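Putative pachytene checkpoint protein 2 (Caenorhabditis elegans, PDB 4XGU) binds and hydrolyses ATP as a hexameric AAA+ ATPase that remodels proteins, and probably plays a key role in chromosome recombination during meiosis. Local coordinates at residues L8-H12 / C74-D78; A386-L390 / A415-R419. Residues are numbered along the deposited sequence.

Contact 1: L8-H12 / C74-D78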
ATOM      1  N   LEU B   8      53.185  31.346   1.219  1.00 94.24           N
ATOM      2  CA  LEU B   8      51.972  30.856   0.575  1.00 90.48           C
ATOM      3  C   LEU B   8      51.020  32.017   0.322  1.00 97.63           C
ATOM      4  O   LEU B   8      50.913  32.931   1.140  1.00 98.52           O
ATOM      5  CB  LEU B   8      51.304  29.784   1.433  1.00 85.92           C
ATOM      6  CG  LEU B   8      52.268  28.737   1.993  1.00 88.29           C
ATOM      7  CD1 LEU B   8      51.515  27.686   2.790  1.00 85.26           C
ATOM      8  CD2 LEU B   8      53.090  28.093   0.879  1.00 92.93           C
ATOM      9  N   LYS B   9      50.323  31.970  -0.811  1.00103.35           N
ATOM     10  CA  LYS B   9      49.592  33.133  -1.310  1.00106.48           C
ATOM     11  C   LYS B   9      48.493  33.645  -0.373  1.00104.32           C
ATOM     12  O   LYS B   9      48.533  34.802   0.047  1.00102.27           O
ATOM     13  CB  LYS B   9      49.002  32.825  -2.687  1.00106.73           C
ATOM     14  CG  LYS B   9      50.038  32.839  -3.803  1.00105.02           C
ATOM     15  CD  LYS B   9      49.401  33.166  -5.142  1.00105.56           C
ATOM     16  CE  LYS B   9      50.448  33.343  -6.232  1.00103.43           C
ATOM     17  NZ  LYS B   9      49.828  33.704  -7.538  1.00101.06           N
ATOM     18  N   ASN B  10      47.516  32.805  -0.048  1.00104.40           N
ATOM     19  CA  ASN B  10      46.440  33.240   0.841  1.00107.13           C
ATOM     20  C   ASN B  10      46.362  32.450   2.138  1.00100.39           C
ATOM     21  O   ASN B  10      45.987  31.276   2.153  1.00 97.82           O
ATOM     22  CB  ASN B  10      45.090  33.169   0.130  1.00114.74           C
ATOM     23  CG  ASN B  10      44.540  34.540  -0.220  1.00116.79           C
ATOM     24  OD1 ASN B  10      45.287  35.516  -0.306  1.00124.04           O
ATOM     25  ND2 ASN B  10      43.227  34.620  -0.417  1.00109.12           N
ATOM     26  N   ILE B  11      46.723  33.116   3.227  1.00 94.13           N
ATOM     27  CA  ILE B  11      46.586  32.555   4.559  1.00 84.78           C
ATOM     28  C   ILE B  11      45.806  33.542   5.413  1.00 74.62           C
ATOM     29  O   ILE B  11      45.997  34.752   5.301  1.00 74.74           O
ATOM     30  CB  ILE B  11      47.952  32.265   5.207  1.00 96.93           C
ATOM     31  CG1 ILE B  11      48.864  31.529   4.228  1.00 99.25           C
ATOM     32  CG2 ILE B  11      47.774  31.454   6.479  1.00106.35           C
ATOM     33  CD1 ILE B  11      50.201  31.146   4.816  1.00 97.54           C
ATOM     34  N   HIS B  12      44.924  33.027   6.262  1.00 68.03           N
ATOM     35  CA  HIS B  12      44.079  33.883   7.080  1.00 64.25           C
ATOM     36  C   HIS B  12      44.502  33.863   8.543  1.00 58.59           C
ATOM     37  O   HIS B  12      45.195  32.949   8.994  1.00 59.02           O
ATOM     38  CB  HIS B  12      42.616  33.459   6.953  1.00 70.58           C
ATOM     39  CG  HIS B  12      42.071  33.582   5.564  1.00 83.39           C
ATOM     40  ND1 HIS B  12      41.284  34.644   5.165  1.00 90.15           N
ATOM     41  CD2 HIS B  12      42.199  32.782   4.481  1.00 87.38           C
ATOM     42  CE1 HIS B  12      40.952  34.487   3.897  1.00 93.10           C
ATOM     43  NE2 HIS B  12      41.495  33.367   3.457  1.00 91.67           N
ATOM     44  N   CYS B  74      44.321  26.605   3.632  1.00 77.27           N
ATOM     45  CA  CYS B  74      43.855  25.354   3.049  1.00 69.96           C
ATOM     46  C   CYS B  74      44.926  24.751   2.147  1.00 65.64           C
ATOM     47  O   CYS B  74      44.787  23.629   1.669  1.00 68.24           O
ATOM     48  CB  CYS B  74      42.555  25.581   2.275  1.00 77.97           C
ATOM     49  SG  CYS B  74      41.188  26.190   3.305  1.00 84.45           S
ATOM     50  N   GLU B  75      46.001  25.506   1.931  1.00 65.90           N
ATOM     51  CA  GLU B  75      47.123  25.051   1.115  1.00 72.11           C
ATOM     52  C   GLU B  75      47.968  24.015   1.852  1.00 77.56           C
ATOM     53  O   GLU B  75      48.556  23.128   1.235  1.00 83.48           O
ATOM     54  CB  GLU B  75      48.004  26.233   0.705  1.00 81.36           C
ATOM     55  CG  GLU B  75      47.265  27.356  -0.003  1.00 98.79           C
ATOM     56  CD  GLU B  75      48.166  28.536  -0.325  1.00111.61           C
ATOM     57  OE1 GLU B  75      48.999  28.414  -1.249  1.00115.49           O
ATOM     58  OE2 GLU B  75      48.044  29.582   0.347  1.00114.78           O
ATOM     59  N   LEU B  76      48.030  24.140   3.174  1.00 77.34           N
ATOM     60  CA  LEU B  76      48.853  23.251   3.988  1.00 77.03           C
ATOM     61  C   LEU B  76      48.025  22.190   4.700  1.00 72.99           C
ATOM     62  O   LEU B  76      46.813  22.332   4.859  1.00 73.44           O
ATOM     63  CB  LEU B  76      49.655  24.049   5.021  1.00 74.02           C
ATOM     64  CG  LEU B  76      51.027  24.575   4.592  1.00 71.48           C
ATOM     65  CD1 LEU B  76      51.694  25.322   5.736  1.00 66.18           C
ATOM     66  CD2 LEU B  76      51.913  23.437   4.103  1.00 74.15           C
ATOM     67  N   ARG B  77      48.700  21.127   5.126  1.00 70.95           N
ATOM     68  CA  ARG B  77      48.061  20.046   5.861  1.00 68.61           C
ATOM     69  C   ARG B  77      47.525  20.572   7.193  1.00 75.96           C
ATOM     70  O   ARG B  77      47.998  21.591   7.699  1.00 75.01           O
ATOM     71  CB  ARG B  77      49.050  18.894   6.074  1.00 72.57           C
ATOM     72  CG  ARG B  77      48.467  17.667   6.754  1.00 86.63           C
ATOM     73  CD  ARG B  77      49.455  16.517   6.788  1.00102.28           C
ATOM     74  NE  ARG B  77      49.372  15.695   5.585  1.00118.36           N
ATOM     75  CZ  ARG B  77      50.177  15.818   4.533  1.00130.23           C
ATOM     76  NH1 ARG B  77      51.138  16.732   4.533  1.00133.15           N
ATOM     77  NH2 ARG B  77      50.022  15.022   3.483  1.00135.22           N
ATOM     78  N   ASP B  78      46.536  19.876   7.747  1.00 81.62           N
ATOM     79  CA  ASP B  78      45.819  20.326   8.936  1.00 83.14           C
ATOM     80  C   ASP B  78      46.714  20.640  10.136  1.00 87.16           C
ATOM     81  O   ASP B  78      46.383  21.501  10.943  1.00 97.69           O
ATOM     82  CB  ASP B  78      44.780  19.276   9.340  1.00 85.30           C
ATOM     83  CG  ASP B  78      43.868  19.754  10.456  1.00 86.04           C
ATOM     84  OD1 ASP B  78      43.644  20.978  10.562  1.00 84.10           O
ATOM     85  OD2 ASP B  78      43.369  18.904  11.224  1.00 87.44           O
TER
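Glu75 is the centre of this contact: 84 Å² of it is covered by residues 8-12. Leu8 has 64 Å² covered by residues 74-78, and Leu76 has 23 Å² covered by residues 8-12. The CA-to-CB bond of Glu75 points toward the other loop, and with chi1 at m and chi2 at t the side chain reaches across a backbone gap that is still 7.6 Å between the CA atoms of Leu8 and Glu75. The carboxylate accepts a hydrogen bond from the main chain, Asn10 N to Glu75 OE2 at 3.3 Å with an N-H...O angle of 139°. Lys9 N lies 3.5 Å from the same Glu75 OE2, but its angle is too poor for a bond.

Leu8 borders this polar link with its apolar side chain. Its CB is 3.4 Å from Glu75 OE2, while further out Leu8 CD1 packs against Leu76 CG at 3.6 Å, an apolar pair beside the carboxylate. Lys9 contributes little here, since its chain leads away to a salt bridge with Glu400 of the second subunit.

Apart from His12, which opens strand 12-16, both segments are loop, and 212 Å² is buried in all. His12 and Gly72 share backbone hydrogen bonding, so the contact is a side-chain-to-main-chain hydrogen bond between loops at the end of the antiparallel pair 12-16/68-72, in the small mixed β-sheet of the Pch2 N-terminal domain.

Contact 2: A386-L390 / A415-R419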
ATOM      1  N   ALA B 386      32.635   7.597  20.920  1.00 66.43           N
ATOM      2  CA  ALA B 386      32.974   6.578  21.911  1.00 65.81           C
ATOM      3  C   ALA B 386      34.391   6.761  22.449  1.00 65.75           C
ATOM      4  O   ALA B 386      34.648   6.528  23.631  1.00 70.16           O
ATOM      5  CB  ALA B 386      32.809   5.183  21.316  1.00 63.31           C
ATOM      6  N   ILE B 387      35.305   7.179  21.579  1.00 66.08           N
ATOM      7  CA  ILE B 387      36.687   7.428  21.980  1.00 64.29           C
ATOM      8  C   ILE B 387      36.761   8.632  22.914  1.00 63.93           C
ATOM      9  O   ILE B 387      37.573   8.667  23.838  1.00 69.86           O
ATOM     10  CB  ILE B 387      37.592   7.659  20.758  1.00 70.16           C
ATOM     11  CG1 ILE B 387      37.635   6.400  19.891  1.00 74.85           C
ATOM     12  CG2 ILE B 387      38.997   8.034  21.185  1.00 69.38           C
ATOM     13  CD1 ILE B 387      38.378   6.587  18.589  1.00 80.09           C
ATOM     14  N   SER B 388      35.895   9.613  22.674  1.00 63.71           N
ATOM     15  CA  SER B 388      35.798  10.779  23.544  1.00 68.61           C
ATOM     16  C   SER B 388      35.218  10.405  24.901  1.00 76.50           C
ATOM     17  O   SER B 388      35.476  11.075  25.900  1.00 81.38           O
ATOM     18  CB  SER B 388      34.941  11.865  22.895  1.00 70.02           C
ATOM     19  OG  SER B 388      35.546  12.348  21.712  1.00 75.32           O
ATOM     20  N   MET B 389      34.427   9.334  24.924  1.00 76.20           N
ATOM     21  CA  MET B 389      33.799   8.851  26.151  1.00 71.12           C
ATOM     22  C   MET B 389      34.779   8.056  27.006  1.00 67.12           C
ATOM     23  O   MET B 389      34.622   7.970  28.219  1.00 71.65           O
ATOM     24  CB  MET B 389      32.581   7.977  25.829  1.00 77.87           C
ATOM     25  CG  MET B 389      31.504   8.629  24.967  1.00 80.27           C
ATOM     26  SD  MET B 389      30.152   9.395  25.884  1.00105.37           S
ATOM     27  CE  MET B 389      30.864  10.985  26.285  1.00 75.91           C
ATOM     28  N   LEU B 390      35.785   7.469  26.367  1.00 64.95           N
ATOM     29  CA  LEU B 390      36.718   6.568  27.047  1.00 65.25           C
ATOM     30  C   LEU B 390      37.441   7.118  28.290  1.00 68.02           C
ATOM     31  O   LEU B 390      37.546   6.404  29.288  1.00 77.89           O
ATOM     32  CB  LEU B 390      37.768   6.067  26.051  1.00 69.83           C
ATOM     33  CG  LEU B 390      37.350   4.886  25.176  1.00 67.01           C
ATOM     34  CD1 LEU B 390      38.517   4.436  24.318  1.00 67.05           C
ATOM     35  CD2 LEU B 390      36.834   3.740  26.034  1.00 66.60           C
ATOM     36  N   ALA B 415      39.686  -0.322  29.234  1.00 92.90           N
ATOM     37  CA  ALA B 415      38.440   0.377  28.944  1.00 91.03           C
ATOM     38  C   ALA B 415      37.985   0.108  27.514  1.00 87.41           C
ATOM     39  O   ALA B 415      36.798  -0.101  27.262  1.00 87.12           O
ATOM     40  CB  ALA B 415      38.600   1.869  29.181  1.00 92.16           C
ATOM     41  N   VAL B 416      38.937   0.113  26.583  1.00 83.68           N
ATOM     42  CA  VAL B 416      38.653  -0.182  25.181  1.00 80.74           C
ATOM     43  C   VAL B 416      38.007  -1.554  25.033  1.00 84.65           C
ATOM     44  O   VAL B 416      36.968  -1.696  24.386  1.00 85.69           O
ATOM     45  CB  VAL B 416      39.930  -0.131  24.318  1.00 76.25           C
ATOM     46  CG1 VAL B 416      39.669  -0.731  22.945  1.00 75.63           C
ATOM     47  CG2 VAL B 416      40.440   1.297  24.193  1.00 70.16           C
ATOM     48  N   LYS B 417      38.628  -2.559  25.644  1.00 86.70           N
ATOM     49  CA  LYS B 417      38.114  -3.922  25.608  1.00 87.78           C
ATOM     50  C   LYS B 417      36.735  -4.017  26.247  1.00 86.52           C
ATOM     51  O   LYS B 417      35.861  -4.735  25.758  1.00 88.59           O
ATOM     52  CB  LYS B 417      39.083  -4.874  26.310  1.00 91.21           C
ATOM     53  CG  LYS B 417      39.808  -5.817  25.369  1.00 94.24           C
ATOM     54  CD  LYS B 417      41.229  -6.073  25.835  1.00 94.39           C
ATOM     55  CE  LYS B 417      41.906  -7.118  24.967  1.00 95.76           C
ATOM     56  NZ  LYS B 417      43.345  -7.269  25.308  1.00 96.88           N
ATOM     57  N   GLU B 418      36.543  -3.286  27.339  1.00 82.67           N
ATOM     58  CA  GLU B 418      35.273  -3.297  28.046  1.00 79.53           C
ATOM     59  C   GLU B 418      34.194  -2.628  27.206  1.00 81.72           C
ATOM     60  O   GLU B 418      33.039  -3.053  27.200  1.00 89.90           O
ATOM     61  CB  GLU B 418      35.404  -2.597  29.401  1.00 81.76           C
ATOM     62  CG  GLU B 418      34.352  -3.011  30.415  1.00 92.23           C
ATOM     63  CD  GLU B 418      34.381  -2.154  31.665  1.00103.87           C
ATOM     64  OE1 GLU B 418      33.709  -1.101  31.677  1.00106.68           O
ATOM     65  OE2 GLU B 418      35.074  -2.532  32.635  1.00109.62           O
ATOM     66  N   ARG B 419      34.583  -1.583  26.485  1.00 79.01           N
ATOM     67  CA  ARG B 419      33.644  -0.816  25.679  1.00 78.27           C
ATOM     68  C   ARG B 419      33.204  -1.597  24.442  1.00 84.15           C
ATOM     69  O   ARG B 419      32.085  -1.428  23.959  1.00 87.28           O
ATOM     70  CB  ARG B 419      34.269   0.520  25.274  1.00 77.21           C
ATOM     71  CG  ARG B 419      33.283   1.547  24.751  1.00 81.02           C
ATOM     72  CD  ARG B 419      32.159   1.795  25.744  1.00 92.14           C
ATOM     73  NE  ARG B 419      31.553   3.112  25.559  1.00104.11           N
ATOM     74  CZ  ARG B 419      30.654   3.403  24.625  1.00108.42           C
ATOM     75  NH1 ARG B 419      30.247   2.468  23.774  1.00111.77           N
ATOM     76  NH2 ARG B 419      30.164   4.632  24.537  1.00104.63           N
TER
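Apolar contacts dominate the crossing of helices 384-397 and 405-420. Leu390, with 82 Å² covered, is the main contributor: its CD1 meets Val416 CG2 at 3.7 Å and its CD2 lies 4.1 Å from Ala415 CB and 4.2 Å from Arg419 CB. The small Ala415 lets the backbones come closest here, with 6.7 Å between the CA atoms of Leu390 and Ala415. Leu382 adds to this patch, touching Leu390, Val416 and Arg419.

The second kind of contact is van der Waals packing around the Arg419 guanidinium. Ala386 CB lies over one face of the group, 4.2 Å from Arg419 NH2, and Met389 CG is also 4.2 Å from Arg419 NH2. Arg419 has 70 Å² covered, yet forms neither a hydrogen bond nor a salt bridge across the segments.

The axes of the two short segments come within 10.8 Å, with 132° between their N-to-C directions, oblique and nearer antiparallel than parallel; Leu390 and Arg419 span the gap. Away from this interface, Ser388 touches the bound ADP and Ile387 packs on helix 324-340. The arrangement is that of the helical lid of an AAA+ ATPase, where one helix both packs within the bundle and borders the nucleotide pocket.

How the contacts relate
Contact 1 is a surface contact, with one buried residue among its six touching ones; contact 2 is a buried one, with five of six. They share no secondary-structure element: contact 1 joins loops beside the N-terminal sheet, whereas contact 2 joins two lid helices. Their buried areas are similar, 212 and 250 Å², but the chemistry differs. At the surface a carboxylate bonds to main chain; in the lid, apolar contacts prevail and the charged group is packed without a polar partner across the interface. The centres are 35 Å apart and the nearest atoms about 15 Å, so neither touches the other. Contact 2 alone includes a residue of the ADP pocket.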